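PDB 5F7U: cycloalternan-forming enzyme, which is a multidomain glycoside hydrolase family 31 protein, a TIM barrel flanked by beta-rich domains, that binds glycans and magnesium ions at several sites. Local coordinates for residues K759-P764 and P793-A798; V878-P883 and I931-V936; V976-D981 and V1042-E1047; K1011-T1016 and V1031-Q1036. The protein carries 1 engineered substitution. One frame throughout, in Å; residues are numbered along the deposited sequence.

Contact 1. Residues K759-P764 and P793-A798; sequences KEVYLP and PVFAKA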
loop_
_atom_site.group_PDB
_atom_site.type_symbol
_atom_site.label_atom_id
_atom_site.label_comp_id
_atom_site.label_asym_id
_atom_site.label_seq_id
_atom_site.Cartn_x
_atom_site.Cartn_y
_atom_site.Cartn_z
ATOM N N LYS A 759 -1.825 -4.662 -23.925
ATOM C CA LYS A 759 -1.968 -3.946 -22.654
ATOM C C LYS A 759 -2.023 -2.439 -22.889
ATOM O O LYS A 759 -1.091 -1.863 -23.460
ATOM C CB LYS A 759 -0.795 -4.305 -21.725
ATOM C CG LYS A 759 -0.661 -3.461 -20.450
ATOM C CD LYS A 759 -1.833 -3.708 -19.500
ATOM C CE LYS A 759 -1.581 -2.939 -18.208
ATOM N NZ LYS A 759 -2.706 -3.083 -17.226
ATOM N N GLU A 760 -3.110 -1.804 -22.442
ATOM C CA GLU A 760 -3.210 -0.339 -22.493
ATOM C C GLU A 760 -2.370 0.222 -21.366
ATOM O O GLU A 760 -2.437 -0.284 -20.231
ATOM C CB GLU A 760 -4.656 0.110 -22.288
ATOM C CG GLU A 760 -5.508 -0.040 -23.527
ATOM C CD GLU A 760 -6.942 0.446 -23.327
ATOM O OE1 GLU A 760 -7.296 0.996 -22.259
ATOM O OE2 GLU A 760 -7.731 0.261 -24.249
ATOM N N VAL A 761 -1.547 1.228 -21.675
ATOM C CA VAL A 761 -0.766 1.917 -20.643
ATOM C C VAL A 761 -1.016 3.405 -20.783
ATOM O O VAL A 761 -0.727 3.976 -21.847
ATOM C CB VAL A 761 0.756 1.663 -20.762
ATOM C CG1 VAL A 761 1.485 2.297 -19.568
ATOM C CG2 VAL A 761 1.071 0.169 -20.830
ATOM N N TYR A 762 -1.540 4.041 -19.741
ATOM C CA TYR A 762 -1.696 5.488 -19.829
ATOM C C TYR A 762 -0.357 6.145 -19.474
ATOM O O TYR A 762 0.198 5.878 -18.385
ATOM C CB TYR A 762 -2.832 6.052 -18.926
ATOM C CG TYR A 762 -2.786 7.569 -19.012
ATOM C CD1 TYR A 762 -3.136 8.227 -20.208
ATOM C CD2 TYR A 762 -2.264 8.338 -17.960
ATOM C CE1 TYR A 762 -3.032 9.600 -20.326
ATOM C CE2 TYR A 762 -2.153 9.722 -18.066
ATOM C CZ TYR A 762 -2.521 10.345 -19.258
ATOM O OH TYR A 762 -2.413 11.711 -19.396
ATOM N N LEU A 763 0.164 6.977 -20.388
ATOM C CA LEU A 763 1.401 7.698 -20.133
ATOM C C LEU A 763 1.108 9.160 -19.858
ATOM O O LEU A 763 0.624 9.857 -20.749
ATOM C CB LEU A 763 2.369 7.572 -21.317
ATOM C CG LEU A 763 2.785 6.147 -21.685
ATOM C CD1 LEU A 763 3.645 6.212 -22.942
ATOM C CD2 LEU A 763 3.515 5.436 -20.544
ATOM N N PRO A 764 1.410 9.628 -18.634
ATOM C CA PRO A 764 1.283 11.060 -18.353
ATOM C C PRO A 764 2.246 11.888 -19.193
ATOM O O PRO A 764 3.164 11.350 -19.812
ATOM C CB PRO A 764 1.677 11.173 -16.879
ATOM C CG PRO A 764 1.458 9.807 -16.326
ATOM C CD PRO A 764 1.885 8.891 -17.448
ATOM N N PRO A 793 5.310 -4.475 -19.273
ATOM C CA PRO A 793 5.667 -3.093 -19.676
ATOM C C PRO A 793 6.167 -2.298 -18.469
ATOM O O PRO A 793 5.447 -2.175 -17.482
ATOM C CB PRO A 793 4.336 -2.497 -20.166
ATOM C CG PRO A 793 3.426 -3.676 -20.373
ATOM C CD PRO A 793 3.866 -4.738 -19.405
ATOM N N VAL A 794 7.402 -1.803 -18.532
ATOM C CA VAL A 794 7.954 -0.922 -17.481
ATOM C C VAL A 794 8.709 0.205 -18.176
ATOM O O VAL A 794 9.520 -0.065 -19.059
ATOM C CB VAL A 794 8.905 -1.643 -16.493
ATOM C CG1 VAL A 794 9.351 -0.675 -15.397
ATOM C CG2 VAL A 794 8.225 -2.845 -15.817
ATOM N N PHE A 795 8.445 1.447 -17.764
ATOM C CA PHE A 795 9.019 2.631 -18.413
ATOM C C PHE A 795 9.673 3.565 -17.409
ATOM O O PHE A 795 9.161 3.753 -16.295
ATOM C CB PHE A 795 7.940 3.423 -19.150
ATOM C CG PHE A 795 7.021 2.574 -19.984
ATOM C CD1 PHE A 795 5.937 1.916 -19.393
ATOM C CD2 PHE A 795 7.237 2.431 -21.371
ATOM C CE1 PHE A 795 5.090 1.120 -20.155
ATOM C CE2 PHE A 795 6.372 1.655 -22.139
ATOM C CZ PHE A 795 5.298 0.997 -21.529
ATOM N N ALA A 796 10.792 4.162 -17.813
ATOM C CA ALA A 796 11.454 5.165 -16.984
ATOM C C ALA A 796 11.074 6.565 -17.428
ATOM O O ALA A 796 11.068 6.869 -18.610
ATOM C CB ALA A 796 12.969 5.005 -17.046
ATOM N N LYS A 797 10.816 7.407 -16.437
ATOM C CA LYS A 797 10.486 8.823 -16.595
ATOM C C LYS A 797 11.704 9.596 -17.082
ATOM O O LYS A 797 12.840 9.251 -16.749
ATOM C CB LYS A 797 10.079 9.331 -15.218
ATOM C CG LYS A 797 9.533 10.727 -15.143
ATOM C CD LYS A 797 8.862 10.912 -13.781
ATOM C CE LYS A 797 9.830 11.056 -12.623
ATOM N NZ LYS A 797 9.039 11.428 -11.400
ATOM N N ALA A 798 11.462 10.651 -17.868
ATOM C CA ALA A 798 12.535 11.540 -18.334
ATOM C C ALA A 798 13.350 12.075 -17.160
ATOM O O ALA A 798 12.785 12.523 -16.162
ATOM C CB ALA A 798 11.943 12.693 -19.151
#
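This is an apolar, buried contact between strands of two different sheets, 758-763 and 794-797, with no hydrogen bond passing directly between them. The backbones stand well apart, Val761 CA lying 8.2 Å from Pro793 CA, so side chains fill the interval. Val761 and Phe795 meet tip to tip: CG1 of the valine, anti to its backbone N (chi1 -174°), comes within 3.8 Å of Phe795 CE1. Leu763 adds its CD2 over one face of the same ring, 4.4 Å from Phe795 CD1. In the C-terminal domain of the glycoside hydrolase family 31 fold, this joins the two-stranded sheet of 758-763 and 781-786 to the six-stranded sheet in which 794-797 runs between 746-748 and 767-770. Lys759 crosses Pro793 at about a right angle, its CG 4.1 Å from Pro793 CG. A bend at chi2 (67°) then carries its chain away, and NZ is hydrogen-bonded to the carbonyls of Pro750 and Glu738. Trp768 also packs on both Leu763 and Phe795. The Phe795 ring meets His777 with nearly perpendicular planes, and the Phe795 side chain is about 5 Å from a bound glucose; His777 is itself a glycan-pocket residue.

Contact 2. Residues V878-P883 and I931-V936; sequences VFSTEP and IVLNGV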
loop_
_atom_site.group_PDB
_atom_site.type_symbol
_atom_site.label_atom_id
_atom_site.label_comp_id
_atom_site.label_asym_id
_atom_site.label_seq_id
_atom_site.Cartn_x
_atom_site.Cartn_y
_atom_site.Cartn_z
ATOM N N VAL A 878 24.123 5.444 -20.007
ATOM C CA VAL A 878 23.438 6.669 -20.428
ATOM C C VAL A 878 22.697 6.422 -21.739
ATOM O O VAL A 878 23.311 6.031 -22.743
ATOM C CB VAL A 878 24.439 7.843 -20.605
ATOM C CG1 VAL A 878 23.707 9.158 -20.853
ATOM C CG2 VAL A 878 25.361 7.976 -19.403
ATOM N N PHE A 879 21.396 6.722 -21.745
ATOM C CA PHE A 879 20.555 6.592 -22.952
ATOM C C PHE A 879 20.928 7.734 -23.894
ATOM O O PHE A 879 20.705 8.906 -23.569
ATOM C CB PHE A 879 19.076 6.650 -22.540
ATOM C CG PHE A 879 18.092 6.247 -23.617
ATOM C CD1 PHE A 879 18.158 4.990 -24.241
ATOM C CD2 PHE A 879 17.023 7.105 -23.944
ATOM C CE1 PHE A 879 17.197 4.606 -25.193
ATOM C CE2 PHE A 879 16.083 6.734 -24.901
ATOM C CZ PHE A 879 16.157 5.484 -25.517
ATOM N N SER A 880 21.546 7.403 -25.029
ATOM C CA SER A 880 22.026 8.421 -25.983
ATOM C C SER A 880 22.554 7.752 -27.225
ATOM O O SER A 880 22.716 6.538 -27.251
ATOM C CB SER A 880 23.175 9.258 -25.378
ATOM O OG SER A 880 24.401 8.525 -25.366
ATOM N N THR A 881 22.854 8.553 -28.248
ATOM C CA THR A 881 23.625 8.035 -29.385
ATOM C C THR A 881 25.087 7.839 -28.966
ATOM O O THR A 881 25.484 8.241 -27.870
ATOM C CB THR A 881 23.551 8.962 -30.603
ATOM O OG1 THR A 881 24.074 10.245 -30.241
ATOM C CG2 THR A 881 22.112 9.084 -31.088
ATOM N N GLU A 882 25.883 7.245 -29.853
ATOM C CA GLU A 882 27.282 6.927 -29.545
ATOM C C GLU A 882 28.168 8.168 -29.409
ATOM O O GLU A 882 28.242 8.957 -30.350
ATOM C CB GLU A 882 27.868 6.014 -30.618
ATOM C CG GLU A 882 29.256 5.491 -30.260
ATOM C CD GLU A 882 29.741 4.393 -31.192
ATOM O OE1 GLU A 882 29.130 4.199 -32.258
ATOM O OE2 GLU A 882 30.744 3.728 -30.858
ATOM N N PRO A 883 28.877 8.317 -28.269
ATOM C CA PRO A 883 29.803 9.451 -28.121
ATOM C C PRO A 883 30.965 9.426 -29.102
ATOM O O PRO A 883 31.330 8.358 -29.622
ATOM C CB PRO A 883 30.377 9.269 -26.704
ATOM C CG PRO A 883 29.444 8.358 -26.007
ATOM C CD PRO A 883 28.900 7.445 -27.074
ATOM N N ILE A 931 32.180 13.636 -15.251
ATOM C CA ILE A 931 32.112 12.786 -16.445
ATOM C C ILE A 931 31.415 13.592 -17.536
ATOM O O ILE A 931 30.358 14.173 -17.293
ATOM C CB ILE A 931 31.331 11.467 -16.177
ATOM C CG1 ILE A 931 32.031 10.616 -15.093
ATOM C CG2 ILE A 931 31.131 10.660 -17.468
ATOM C CD1 ILE A 931 31.170 9.478 -14.551
ATOM N N VAL A 932 32.018 13.656 -18.720
ATOM C CA VAL A 932 31.370 14.323 -19.861
ATOM C C VAL A 932 31.333 13.380 -21.056
ATOM O O VAL A 932 32.376 12.827 -21.453
ATOM C CB VAL A 932 32.058 15.660 -20.239
ATOM C CG1 VAL A 932 31.328 16.326 -21.388
ATOM C CG2 VAL A 932 32.103 16.609 -19.048
ATOM N N LEU A 933 30.139 13.198 -21.620
ATOM C CA LEU A 933 29.966 12.489 -22.887
ATOM C C LEU A 933 29.875 13.531 -23.992
ATOM O O LEU A 933 29.003 14.411 -23.951
ATOM C CB LEU A 933 28.686 11.630 -22.879
ATOM C CG LEU A 933 28.626 10.347 -22.047
ATOM C CD1 LEU A 933 28.698 10.610 -20.545
ATOM C CD2 LEU A 933 27.305 9.646 -22.345
ATOM N N ASN A 934 30.778 13.435 -24.965
ATOM C CA ASN A 934 30.817 14.384 -26.097
ATOM C C ASN A 934 30.285 13.789 -27.380
ATOM O O ASN A 934 30.414 12.592 -27.619
ATOM C CB ASN A 934 32.241 14.864 -26.353
ATOM C CG ASN A 934 32.817 15.625 -25.179
ATOM O OD1 ASN A 934 33.799 15.184 -24.558
ATOM N ND2 ASN A 934 32.220 16.762 -24.858
ATOM N N GLY A 935 29.702 14.641 -28.213
ATOM C CA GLY A 935 29.196 14.214 -29.509
ATOM C C GLY A 935 27.949 13.353 -29.453
ATOM O O GLY A 935 27.677 12.614 -30.399
ATOM N N VAL A 936 27.191 13.455 -28.363
ATOM C CA VAL A 936 25.985 12.620 -28.166
ATOM C C VAL A 936 24.697 13.367 -28.467
ATOM O O VAL A 936 24.581 14.555 -28.193
ATOM C CB VAL A 936 25.873 12.076 -26.726
ATOM C CG1 VAL A 936 26.980 11.065 -26.459
ATOM C CG2 VAL A 936 25.906 13.214 -25.701
HETATM O O HOH W 1 26.412 10.410 -31.547
#
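Val936 and Leu933 are the two side chains on which segment 878-883 rests. Val936 turns CG1 anti to its carbonyl carbon (chi1 -68°), which places this methyl against the loop 880-883: Pro883 CG lies 3.7 Å from Val936 CG1, the two side chains crossing obliquely, and Thr881 O is 3.5 Å from the same methyl. Leu933 meets Val878 tip to tip, its CD2 3.8 Å from Val878 CB and almost as near to both valine methyls. No direct hydrogen bond joins the segments; a water does so instead. It accepts from Thr881 OG1 at 2.7 Å and donates to Glu882 O at 2.6 Å and to Gly935 O at 2.8 Å, pinning two backbone carbonyls from opposite segments to one point. The strand ends at Asn934, and Gly935 follows with a positive phi (71°), a conformation that favours glycine. Further out, Ser880 OG donates to Thr881 O at 2.7 Å, in the carbonyl plane on a lone pair, and is also hydrogen-bonded to Thr918 OG1. Thr881 OG1 has a further hydrogen bond with Asn937 N, and Glu882 forms a salt bridge with Lys895. Residues 880-883 belong to the link by which the chain leaves strand 874-879 of a mixed five-stranded sheet for strand 885-888 of an antiparallel six-stranded one. Strand 929-934 lies in the latter, between 862-867 and 885-888, while Thr918 of strand 917-922 touches both Leu933 and Pro883.

Contact 3. Residues V976-D981 and V1042-E1047; sequences VEFDID and VVFDFE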
loop_
_atom_site.group_PDB
_atom_site.type_symbol
_atom_site.label_atom_id
_atom_site.label_comp_id
_atom_site.label_asym_id
_atom_site.label_seq_id
_atom_site.Cartn_x
_atom_site.Cartn_y
_atom_site.Cartn_z
ATOM N N VAL A 976 5.723 3.966 -42.067
ATOM C CA VAL A 976 6.355 3.827 -40.746
ATOM C C VAL A 976 6.015 5.119 -39.990
ATOM O O VAL A 976 6.366 6.209 -40.442
ATOM C CB VAL A 976 7.898 3.629 -40.837
ATOM C CG1 VAL A 976 8.517 3.443 -39.455
ATOM C CG2 VAL A 976 8.254 2.430 -41.706
ATOM N N GLU A 977 5.318 4.987 -38.862
ATOM C CA GLU A 977 4.883 6.144 -38.070
ATOM C C GLU A 977 5.612 6.173 -36.730
ATOM O O GLU A 977 5.673 5.161 -36.022
ATOM C CB GLU A 977 3.361 6.137 -37.884
ATOM C CG GLU A 977 2.820 7.288 -37.030
ATOM C CD GLU A 977 1.292 7.407 -37.009
ATOM O OE1 GLU A 977 0.590 6.686 -37.749
ATOM O OE2 GLU A 977 0.779 8.248 -36.235
ATOM N N PHE A 978 6.174 7.341 -36.407
ATOM C CA PHE A 978 6.908 7.578 -35.163
ATOM C C PHE A 978 6.153 8.567 -34.281
ATOM O O PHE A 978 5.472 9.490 -34.779
ATOM C CB PHE A 978 8.283 8.201 -35.436
ATOM C CG PHE A 978 9.243 7.320 -36.211
ATOM C CD1 PHE A 978 9.233 7.295 -37.611
ATOM C CD2 PHE A 978 10.202 6.555 -35.542
ATOM C CE1 PHE A 978 10.137 6.505 -38.321
ATOM C CE2 PHE A 978 11.103 5.754 -36.251
ATOM C CZ PHE A 978 11.072 5.731 -37.643
ATOM N N ASP A 979 6.320 8.389 -32.978
ATOM C CA ASP A 979 5.846 9.326 -31.978
ATOM C C ASP A 979 7.100 9.994 -31.454
ATOM O O ASP A 979 7.902 9.357 -30.761
ATOM C CB ASP A 979 5.139 8.573 -30.842
ATOM C CG ASP A 979 3.913 7.801 -31.309
ATOM O OD1 ASP A 979 2.998 8.420 -31.886
ATOM O OD2 ASP A 979 3.844 6.575 -31.054
ATOM N N ILE A 980 7.306 11.266 -31.801
ATOM C CA ILE A 980 8.589 11.903 -31.531
ATOM C C ILE A 980 8.473 13.125 -30.636
ATOM O O ILE A 980 7.613 13.977 -30.845
ATOM C CB ILE A 980 9.335 12.243 -32.841
ATOM C CG1 ILE A 980 9.814 10.933 -33.483
ATOM C CG2 ILE A 980 10.515 13.198 -32.583
ATOM C CD1 ILE A 980 10.393 11.064 -34.868
ATOM N N ASP A 981 9.337 13.188 -29.627
ATOM C CA ASP A 981 9.425 14.385 -28.796
ATOM C C ASP A 981 10.414 15.417 -29.322
ATOM O O ASP A 981 11.450 15.069 -29.899
ATOM C CB ASP A 981 9.800 14.000 -27.366
ATOM C CG ASP A 981 8.633 13.427 -26.602
ATOM O OD1 ASP A 981 7.488 13.921 -26.793
ATOM O OD2 ASP A 981 8.858 12.476 -25.810
ATOM N N VAL A 1042 5.177 11.739 -36.699
ATOM C CA VAL A 1042 6.122 11.731 -37.826
ATOM C C VAL A 1042 5.885 10.478 -38.657
ATOM O O VAL A 1042 6.165 9.368 -38.200
ATOM C CB VAL A 1042 7.591 11.845 -37.345
ATOM C CG1 VAL A 1042 8.577 11.801 -38.515
ATOM C CG2 VAL A 1042 7.789 13.120 -36.528
ATOM N N VAL A 1043 5.353 10.667 -39.863
ATOM C CA VAL A 1043 4.962 9.550 -40.730
ATOM C C VAL A 1043 5.838 9.519 -41.973
ATOM O O VAL A 1043 5.885 10.482 -42.741
ATOM C CB VAL A 1043 3.469 9.619 -41.163
ATOM C CG1 VAL A 1043 3.074 8.360 -41.928
ATOM C CG2 VAL A 1043 2.534 9.833 -39.974
ATOM N N PHE A 1044 6.534 8.406 -42.161
ATOM C CA PHE A 1044 7.226 8.133 -43.415
ATOM C C PHE A 1044 6.293 7.272 -44.266
ATOM O O PHE A 1044 5.735 6.286 -43.780
ATOM C CB PHE A 1044 8.534 7.397 -43.149
ATOM C CG PHE A 1044 9.590 8.248 -42.517
ATOM C CD1 PHE A 1044 9.555 8.543 -41.145
ATOM C CD2 PHE A 1044 10.652 8.727 -43.283
ATOM C CE1 PHE A 1044 10.544 9.339 -40.565
ATOM C CE2 PHE A 1044 11.644 9.520 -42.707
ATOM C CZ PHE A 1044 11.591 9.826 -41.346
ATOM N N ASP A 1045 6.125 7.679 -45.517
ATOM C CA ASP A 1045 5.234 7.046 -46.493
ATOM C C ASP A 1045 6.002 6.688 -47.752
ATOM O O ASP A 1045 6.961 7.371 -48.104
ATOM C CB ASP A 1045 4.170 8.061 -46.925
ATOM C CG ASP A 1045 2.812 7.742 -46.389
ATOM O OD1 ASP A 1045 2.697 7.141 -45.292
ATOM O OD2 ASP A 1045 1.831 8.100 -47.073
ATOM N N PHE A 1046 5.555 5.642 -48.447
ATOM C CA PHE A 1046 5.944 5.442 -49.845
ATOM C C PHE A 1046 4.723 5.789 -50.674
ATOM O O PHE A 1046 3.720 5.084 -50.637
ATOM C CB PHE A 1046 6.393 4.004 -50.100
ATOM C CG PHE A 1046 6.949 3.767 -51.487
ATOM C CD1 PHE A 1046 6.101 3.657 -52.597
ATOM C CD2 PHE A 1046 8.321 3.642 -51.681
ATOM C CE1 PHE A 1046 6.613 3.428 -53.872
ATOM C CE2 PHE A 1046 8.841 3.412 -52.954
ATOM C CZ PHE A 1046 7.988 3.305 -54.044
ATOM N N GLU A 1047 4.797 6.893 -51.399
ATOM C CA GLU A 1047 3.671 7.322 -52.211
ATOM C C GLU A 1047 3.935 7.096 -53.691
ATOM O O GLU A 1047 4.984 6.555 -54.059
ATOM C CB GLU A 1047 3.296 8.759 -51.888
ATOM C CG GLU A 1047 2.735 8.845 -50.482
ATOM C CD GLU A 1047 2.235 10.205 -50.090
ATOM O OE1 GLU A 1047 1.889 10.338 -48.900
ATOM O OE2 GLU A 1047 2.188 11.128 -50.936
#
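Val1042 continues an antiparallel pairing inside the beta-sandwich of the family 6 carbohydrate-binding module, where strand 1039-1045 lies between 975-981 and 1002-1008. It forms a hydrogen-bonded pair with Phe978: Val1042 N donates to Phe978 O at 3.0 Å, and Val1042 O accepts from Phe978 N at 2.7 Å, almost straight at 172°. The same oxygen lies in the plane of the Phe978 ring, at its edge, and takes a CA-H contact from Glu977. Val1042 CG2, anti to the carbonyl carbon of its own residue, meets Ile980 CD1 at 3.7 Å. Val1043, in the non-hydrogen-bonded pair with Glu977, points to the other face of the sheet. There its CG2 packs 3.9 Å from Glu977 CG, while the extended glutamate carries OE2 to a hydrogen bond with Gln1041 NE2. Asp979, which lies beside the contact, is hydrogen-bonded through OD2 to NE2 of His947, a glycan-pocket residue. Phe1044 returns to the Val1042 face and pairs with Val976 through two hydrogen bonds, Phe1044 N to Val976 O being 2.8 Å and Val976 N to Phe1044 O 2.9 Å. Val1059 touches the rings of both Phe978 and Phe1044 from the opposing sheet, and the Phe978 side chain is about 8 Å from a magnesium ion. The Phe1044 ring crosses that of Phe978 obliquely, planes at 73°, with Phe1044 CD1 3.5 Å from Phe978 CE1.

Contact 4. Residues K1011-T1016 and V1031-Q1036; sequences KKQQIT and VPVTLQ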
loop_
_atom_site.group_PDB
_atom_site.type_symbol
_atom_site.label_atom_id
_atom_site.label_comp_id
_atom_site.label_asym_id
_atom_site.label_seq_id
_atom_site.Cartn_x
_atom_site.Cartn_y
_atom_site.Cartn_z
ATOM N N LYS A 1011 2.285 17.997 -42.087
ATOM C CA LYS A 1011 2.987 18.840 -43.080
ATOM C C LYS A 1011 3.946 17.966 -43.882
ATOM O O LYS A 1011 4.862 17.368 -43.315
ATOM C CB LYS A 1011 3.737 19.994 -42.386
ATOM C CG LYS A 1011 4.334 21.023 -43.352
ATOM C CD LYS A 1011 5.129 22.081 -42.605
ATOM C CE LYS A 1011 5.453 23.259 -43.514
ATOM N NZ LYS A 1011 6.152 24.321 -42.726
ATOM N N LYS A 1012 3.720 17.913 -45.193
ATOM C CA LYS A 1012 4.408 16.980 -46.096
ATOM C C LYS A 1012 5.730 17.532 -46.632
ATOM O O LYS A 1012 5.833 18.704 -46.975
ATOM C CB LYS A 1012 3.469 16.669 -47.267
ATOM C CG LYS A 1012 3.943 15.650 -48.299
ATOM C CD LYS A 1012 2.892 15.390 -49.377
ATOM C CE LYS A 1012 2.647 16.589 -50.284
ATOM N NZ LYS A 1012 1.872 16.213 -51.505
ATOM N N GLN A 1013 6.730 16.668 -46.737
ATOM C CA GLN A 1013 7.901 16.963 -47.582
ATOM C C GLN A 1013 8.424 15.666 -48.153
ATOM O O GLN A 1013 8.182 14.595 -47.589
ATOM C CB GLN A 1013 8.998 17.673 -46.789
ATOM C CG GLN A 1013 9.500 16.896 -45.586
ATOM C CD GLN A 1013 10.604 17.625 -44.867
ATOM O OE1 GLN A 1013 11.664 17.897 -45.440
ATOM N NE2 GLN A 1013 10.355 17.971 -43.611
ATOM N N GLN A 1014 9.165 15.764 -49.256
ATOM C CA GLN A 1014 9.796 14.590 -49.832
ATOM C C GLN A 1014 11.297 14.615 -49.551
ATOM O O GLN A 1014 11.930 15.667 -49.642
ATOM C CB GLN A 1014 9.519 14.495 -51.335
ATOM C CG GLN A 1014 9.809 13.109 -51.912
ATOM C CD GLN A 1014 9.524 12.975 -53.400
ATOM O OE1 GLN A 1014 9.984 13.779 -54.218
ATOM N NE2 GLN A 1014 8.781 11.933 -53.762
ATOM N N ILE A 1015 11.851 13.455 -49.212
ATOM C CA ILE A 1015 13.266 13.354 -48.865
ATOM C C ILE A 1015 13.981 12.440 -49.851
ATOM O O ILE A 1015 13.398 11.476 -50.350
ATOM C CB ILE A 1015 13.507 12.883 -47.412
ATOM C CG1 ILE A 1015 13.058 11.427 -47.204
ATOM C CG2 ILE A 1015 12.803 13.832 -46.440
ATOM C CD1 ILE A 1015 13.392 10.841 -45.832
ATOM N N THR A 1016 15.237 12.771 -50.114
ATOM C CA THR A 1016 16.085 12.028 -51.045
ATOM C C THR A 1016 17.079 11.216 -50.252
ATOM O O THR A 1016 17.767 11.738 -49.360
ATOM C CB THR A 1016 16.826 12.981 -51.995
ATOM O OG1 THR A 1016 15.864 13.618 -52.835
ATOM C CG2 THR A 1016 17.815 12.222 -52.882
ATOM N N VAL A 1031 17.366 15.862 -42.414
ATOM C CA VAL A 1031 16.092 16.419 -42.893
ATOM C C VAL A 1031 15.653 17.541 -41.933
ATOM O O VAL A 1031 15.526 17.280 -40.723
ATOM C CB VAL A 1031 14.994 15.316 -42.950
ATOM C CG1 VAL A 1031 13.660 15.878 -43.442
ATOM C CG2 VAL A 1031 15.444 14.131 -43.809
ATOM N N PRO A 1032 15.400 18.771 -42.457
ATOM C CA PRO A 1032 14.886 19.847 -41.595
ATOM C C PRO A 1032 13.422 19.613 -41.232
ATOM O O PRO A 1032 12.586 19.350 -42.123
ATOM C CB PRO A 1032 15.049 21.121 -42.451
ATOM C CG PRO A 1032 15.084 20.646 -43.861
ATOM C CD PRO A 1032 15.533 19.202 -43.871
ATOM N N VAL A 1033 13.124 19.662 -39.924
ATOM C CA VAL A 1033 11.766 19.469 -39.416
ATOM C C VAL A 1033 11.450 20.559 -38.401
ATOM O O VAL A 1033 12.364 21.171 -37.828
ATOM C CB VAL A 1033 11.538 18.056 -38.783
ATOM C CG1 VAL A 1033 11.792 16.934 -39.794
ATOM C CG2 VAL A 1033 12.373 17.851 -37.523
ATOM N N THR A 1034 10.159 20.800 -38.186
ATOM C CA THR A 1034 9.712 21.743 -37.169
ATOM C C THR A 1034 8.883 20.928 -36.194
ATOM O O THR A 1034 7.888 20.291 -36.598
ATOM C CB THR A 1034 8.882 22.880 -37.793
ATOM O OG1 THR A 1034 9.701 23.603 -38.714
ATOM C CG2 THR A 1034 8.384 23.839 -36.723
ATOM N N LEU A 1035 9.317 20.905 -34.933
ATOM C CA LEU A 1035 8.637 20.114 -33.906
ATOM C C LEU A 1035 7.991 20.995 -32.862
ATOM O O LEU A 1035 8.529 22.047 -32.493
ATOM C CB LEU A 1035 9.606 19.143 -33.232
ATOM C CG LEU A 1035 10.254 18.125 -34.169
ATOM C CD1 LEU A 1035 11.142 17.225 -33.310
ATOM C CD2 LEU A 1035 9.227 17.284 -34.935
ATOM N N GLN A 1036 6.831 20.562 -32.395
ATOM C CA GLN A 1036 6.151 21.291 -31.336
ATOM C C GLN A 1036 6.286 20.577 -29.999
ATOM O O GLN A 1036 6.907 19.515 -29.914
ATOM C CB GLN A 1036 4.685 21.544 -31.705
ATOM C CG GLN A 1036 3.971 20.353 -32.285
ATOM C CD GLN A 1036 2.656 20.700 -32.926
ATOM O OE1 GLN A 1036 2.533 21.686 -33.667
ATOM N NE2 GLN A 1036 1.653 19.887 -32.653
HETATM O O HOH W 2 8.279 23.346 -41.120
#
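Strands 1011-1016 and 1031-1035 run nearly antiparallel, their axes at 159° and 9.1 Å apart at closest approach, too far for backbone pairing. They belong to different sheets of the carbohydrate-binding module: 1011-1017 is the outermost strand of the five-stranded sheet, beside 1002-1008, and 1027-1035 pairs with 987-996 in the other. Gln1013 bridges the gap. Its CG takes the crowded position between backbone N and carbonyl carbon (chi1 58°), and the extended chain beyond presents the amide to the opposite strand. NE2 donates to Pro1032 O at 3.0 Å; the bond is nearly straight, lies in the glutamine amide plane and meets the acceptor close to its C=O axis. The other end of the amide rests on Val1031, OE1 being 3.5 Å from Val1031 CG1. Ile1015 crosses Val1031 at about a right angle, and its CG2, anti to the carbonyl carbon, sits 3.7 Å from both Val1031 CG1 and Val1031 CG2. At the far end, a water accepts from Lys1011 NZ at 2.8 Å and donates to Thr1034 OG1, also at 2.8 Å; that hydroxyl is hydrogen-bonded to Asp988 OD1 as well. Met991 and Val993 of strand 987-996 touch Val1031, and Val1006 lies against Ile1015. The single direct bond, with its acceptor in the amide plane, thus orients the Gln1013 amide, and the outer end of the interval is joined through water, as suits the exposed Lys1011 and Thr1034.

How the contacts relate
Along the chain, contact 1 closes a loop of 28 residues in the family 31 C-terminal domain, joining two sheets. Contact 2 follows in series, closing 47 residues and tying two further sheets together. Contact 3 then spans 60 residues of the carbohydrate-binding module, pairing neighbouring strands of one sheet, and contact 4, joining that sheet to the opposite one, is nested inside its loop. Contacts 3 and 4 have centres about 10 Å apart and touch: Phe1044 CE2 lies 3.8 Å from Ile1015 CD1, and Leu1035 packs near Ile980. Contacts 1 and 2 touch neither each other nor the nested pair, although the nearest atoms of contacts 1 and 3 are about 7 Å apart.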